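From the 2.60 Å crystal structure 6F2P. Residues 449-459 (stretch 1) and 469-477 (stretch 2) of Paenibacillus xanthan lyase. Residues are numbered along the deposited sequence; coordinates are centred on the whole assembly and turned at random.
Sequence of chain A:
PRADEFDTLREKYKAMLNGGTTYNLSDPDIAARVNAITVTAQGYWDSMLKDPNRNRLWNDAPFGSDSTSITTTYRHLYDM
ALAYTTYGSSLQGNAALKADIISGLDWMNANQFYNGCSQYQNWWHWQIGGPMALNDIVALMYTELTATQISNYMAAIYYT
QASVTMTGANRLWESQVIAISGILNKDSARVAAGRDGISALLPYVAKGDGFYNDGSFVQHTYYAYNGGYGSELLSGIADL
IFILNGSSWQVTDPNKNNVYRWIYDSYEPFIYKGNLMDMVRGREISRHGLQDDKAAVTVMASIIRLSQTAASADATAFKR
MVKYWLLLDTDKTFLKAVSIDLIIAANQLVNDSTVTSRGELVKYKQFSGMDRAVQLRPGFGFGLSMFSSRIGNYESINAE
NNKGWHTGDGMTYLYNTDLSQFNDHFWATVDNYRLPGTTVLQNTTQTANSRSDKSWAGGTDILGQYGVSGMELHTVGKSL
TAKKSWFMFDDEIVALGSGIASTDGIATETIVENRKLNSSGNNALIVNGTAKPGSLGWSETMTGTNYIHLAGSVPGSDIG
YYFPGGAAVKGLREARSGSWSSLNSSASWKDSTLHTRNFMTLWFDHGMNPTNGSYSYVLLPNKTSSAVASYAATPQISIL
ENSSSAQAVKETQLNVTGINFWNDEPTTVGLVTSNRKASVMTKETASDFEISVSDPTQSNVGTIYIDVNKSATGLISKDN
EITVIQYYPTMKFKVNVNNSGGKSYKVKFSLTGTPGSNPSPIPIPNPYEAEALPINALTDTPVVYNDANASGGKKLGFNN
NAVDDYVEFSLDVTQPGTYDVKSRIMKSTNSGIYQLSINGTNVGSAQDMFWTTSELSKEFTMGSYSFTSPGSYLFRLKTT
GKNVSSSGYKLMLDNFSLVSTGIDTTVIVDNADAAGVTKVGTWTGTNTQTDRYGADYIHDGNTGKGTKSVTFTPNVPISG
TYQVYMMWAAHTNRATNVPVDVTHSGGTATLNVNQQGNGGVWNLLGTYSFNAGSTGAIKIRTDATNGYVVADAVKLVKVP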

# COMPACT_ATOMS: atom_id res chain seq x y z
N ASN A 449 -10.37 6.99 -15.04
CA ASN A 449 -10.41 5.55 -14.92
C ASN A 449 -9.13 4.86 -15.38
O ASN A 449 -9.18 3.79 -15.99
CB ASN A 449 -11.60 4.97 -15.69
CG ASN A 449 -12.87 5.79 -15.49
OD1 ASN A 449 -13.19 6.21 -14.38
ND2 ASN A 449 -13.59 6.03 -16.58
N SER A 450 -7.99 5.47 -15.07
CA SER A 450 -6.70 4.98 -15.56
C SER A 450 -5.66 4.84 -14.46
O SER A 450 -5.63 5.62 -13.51
CB SER A 450 -6.16 5.96 -16.60
OG SER A 450 -7.13 6.23 -17.59
N ARG A 451 -4.79 3.84 -14.60
CA ARG A 451 -3.68 3.67 -13.68
C ARG A 451 -2.41 4.17 -14.35
O ARG A 451 -2.32 4.20 -15.58
CB ARG A 451 -3.54 2.20 -13.28
CG ARG A 451 -4.87 1.59 -12.90
CD ARG A 451 -4.75 0.24 -12.23
NE ARG A 451 -4.19 -0.81 -13.08
CZ ARG A 451 -4.75 -1.27 -14.20
NH1 ARG A 451 -5.89 -0.76 -14.64
NH2 ARG A 451 -4.15 -2.23 -14.89
N SER A 452 -1.43 4.60 -13.54
CA SER A 452 -0.17 5.11 -14.07
C SER A 452 0.70 3.94 -14.49
O SER A 452 0.34 2.78 -14.28
CB SER A 452 0.57 5.96 -13.04
OG SER A 452 1.19 5.16 -12.03
N ASP A 453 1.84 4.24 -15.09
CA ASP A 453 2.82 3.20 -15.37
C ASP A 453 3.89 3.17 -14.27
O ASP A 453 4.98 2.62 -14.47
CB ASP A 453 3.43 3.41 -16.76
CG ASP A 453 4.18 4.73 -16.89
OD1 ASP A 453 4.04 5.60 -16.00
OD2 ASP A 453 4.90 4.90 -17.88
N LYS A 454 3.57 3.76 -13.12
CA LYS A 454 4.49 3.80 -11.97
C LYS A 454 3.94 3.02 -10.78
O LYS A 454 2.80 3.22 -10.36
CB LYS A 454 4.79 5.24 -11.54
CG LYS A 454 5.34 6.15 -12.63
CD LYS A 454 6.68 5.68 -13.17
CE LYS A 454 7.25 6.68 -14.17
NZ LYS A 454 8.54 6.21 -14.76
N SER A 455 4.76 2.14 -10.23
CA SER A 455 4.35 1.28 -9.12
C SER A 455 4.71 1.85 -7.75
O SER A 455 4.21 1.39 -6.73
CB SER A 455 5.00 -0.09 -9.26
OG SER A 455 6.41 0.04 -9.36
N TRP A 456 5.59 2.85 -7.74
CA TRP A 456 6.06 3.42 -6.49
C TRP A 456 4.99 4.34 -5.91
O TRP A 456 4.97 5.54 -6.17
CB TRP A 456 7.35 4.22 -6.71
CG TRP A 456 8.35 4.26 -5.56
CD1 TRP A 456 9.66 3.89 -5.62
CD2 TRP A 456 8.12 4.72 -4.21
NE1 TRP A 456 10.27 4.08 -4.39
CE2 TRP A 456 9.35 4.59 -3.51
CE3 TRP A 456 7.01 5.24 -3.53
CZ2 TRP A 456 9.50 4.95 -2.17
CZ3 TRP A 456 7.16 5.59 -2.19
CH2 TRP A 456 8.39 5.44 -1.52
N ALA A 457 4.10 3.76 -5.12
CA ALA A 457 3.18 4.55 -4.33
C ALA A 457 2.95 3.81 -3.02
O ALA A 457 2.63 2.62 -3.02
CB ALA A 457 1.88 4.75 -5.07
N GLY A 458 3.12 4.51 -1.91
CA GLY A 458 2.93 3.90 -0.61
C GLY A 458 3.80 4.58 0.41
O GLY A 458 4.11 5.77 0.29
N GLY A 459 4.22 3.82 1.43
CA GLY A 459 5.02 4.37 2.49
C GLY A 459 5.14 3.44 3.67
O GLY A 459 4.80 2.26 3.58
N SER A 469 5.19 8.99 3.26
CA SER A 469 4.64 8.42 2.04
C SER A 469 5.28 9.03 0.83
O SER A 469 5.83 10.14 0.88
CB SER A 469 3.14 8.64 1.96
OG SER A 469 2.44 7.98 2.99
N GLY A 470 5.18 8.32 -0.29
CA GLY A 470 5.69 8.82 -1.53
C GLY A 470 4.90 8.34 -2.72
O GLY A 470 4.24 7.29 -2.68
N MET A 471 4.98 9.12 -3.79
CA MET A 471 4.34 8.79 -5.05
C MET A 471 5.21 9.25 -6.19
O MET A 471 5.57 10.43 -6.27
CB MET A 471 2.99 9.50 -5.13
CG MET A 471 2.29 9.38 -6.46
SD MET A 471 0.69 10.21 -6.42
CE MET A 471 0.18 10.00 -8.13
N GLU A 472 5.57 8.33 -7.08
CA GLU A 472 6.11 8.74 -8.37
C GLU A 472 4.94 9.04 -9.31
O GLU A 472 4.29 8.14 -9.84
CB GLU A 472 7.03 7.68 -8.96
CG GLU A 472 7.71 8.13 -10.24
CD GLU A 472 8.86 7.23 -10.65
OE1 GLU A 472 8.89 6.07 -10.19
OE2 GLU A 472 9.72 7.67 -11.44
N LEU A 473 4.65 10.32 -9.47
CA LEU A 473 3.59 10.75 -10.35
C LEU A 473 3.98 10.56 -11.80
O LEU A 473 5.11 10.84 -12.18
CB LEU A 473 3.27 12.22 -10.10
CG LEU A 473 2.34 12.86 -11.13
CD1 LEU A 473 0.97 12.19 -11.10
CD2 LEU A 473 2.20 14.36 -10.88
N HIS A 474 3.06 10.07 -12.60
CA HIS A 474 3.16 10.18 -14.05
C HIS A 474 1.76 10.35 -14.61
O HIS A 474 1.05 9.36 -14.81
CB HIS A 474 3.80 8.95 -14.67
CG HIS A 474 3.97 9.06 -16.15
ND1 HIS A 474 4.18 7.96 -16.96
CD2 HIS A 474 3.95 10.14 -16.97
CE1 HIS A 474 4.28 8.36 -18.22
NE2 HIS A 474 4.14 9.68 -18.25
N THR A 475 1.37 11.60 -14.83
CA THR A 475 0.05 11.94 -15.35
C THR A 475 -0.27 11.12 -16.58
O THR A 475 0.56 11.02 -17.49
CB THR A 475 -0.02 13.44 -15.70
OG1 THR A 475 0.52 14.21 -14.61
CG2 THR A 475 -1.46 13.87 -15.94
N VAL A 476 -1.45 10.50 -16.63
CA VAL A 476 -1.76 9.66 -17.78
C VAL A 476 -2.07 10.54 -18.99
O VAL A 476 -2.73 11.58 -18.87
CB VAL A 476 -2.87 8.61 -17.51
CG1 VAL A 476 -2.85 8.16 -16.06
CG2 VAL A 476 -4.22 9.13 -17.87
N GLY A 477 -1.55 10.15 -20.15
CA GLY A 477 -1.70 10.96 -21.35
C GLY A 477 -0.76 12.15 -21.40
O GLY A 477 -0.80 12.94 -22.35
O HOH W 1 1.59 6.83 -9.73
O HOH W 2 1.34 6.87 -16.26
O HOH W 3 7.49 3.58 -9.84

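The shortest polar contact joins two side chains: His 474 ND1 donates to Asp 453 OD1 at 2.6 Å. The carboxylate lies at the edge of the imidazole, near its plane, so the N-H points almost straight at it. Three backbone hydrogen bonds tie the antiparallel pairing. Two lie between the strands: Gly 470 N donates to Gly 458 O (2.8 Å), and Gly 458 N to Gly 470 O (3.1 Å). One lies just before the first strand, from Glu 472 N to Trp 456 O (3.0 Å). A long salt bridge, 3.8 Å from Lys 454 NZ to Glu 472 OE2, adds charge pairing.

Three waters add bridges between the stretches. Water 1 links Ser 452 OG to Glu 472 O. Water 2 accepts from Asp 453 N and donates to His 474 O. Water 3 accepts from Trp 456 N and donates to Glu 472 OE1.

The aliphatic part of Lys 454 also packs: its CG is 3.8 Å from His 474 CB. Trp 456 is buried, with CZ3 3.4 Å from Gly 470 O. Glycine suits position 470, because a CB there would clash with that ring. At Gly 459 a CB would clash with Ser 469 CA. Gly 458 has backbone angles that themselves call for glycine. At the far end, Val 476 CG2 rests 3.9 Å from Ser 450 CB.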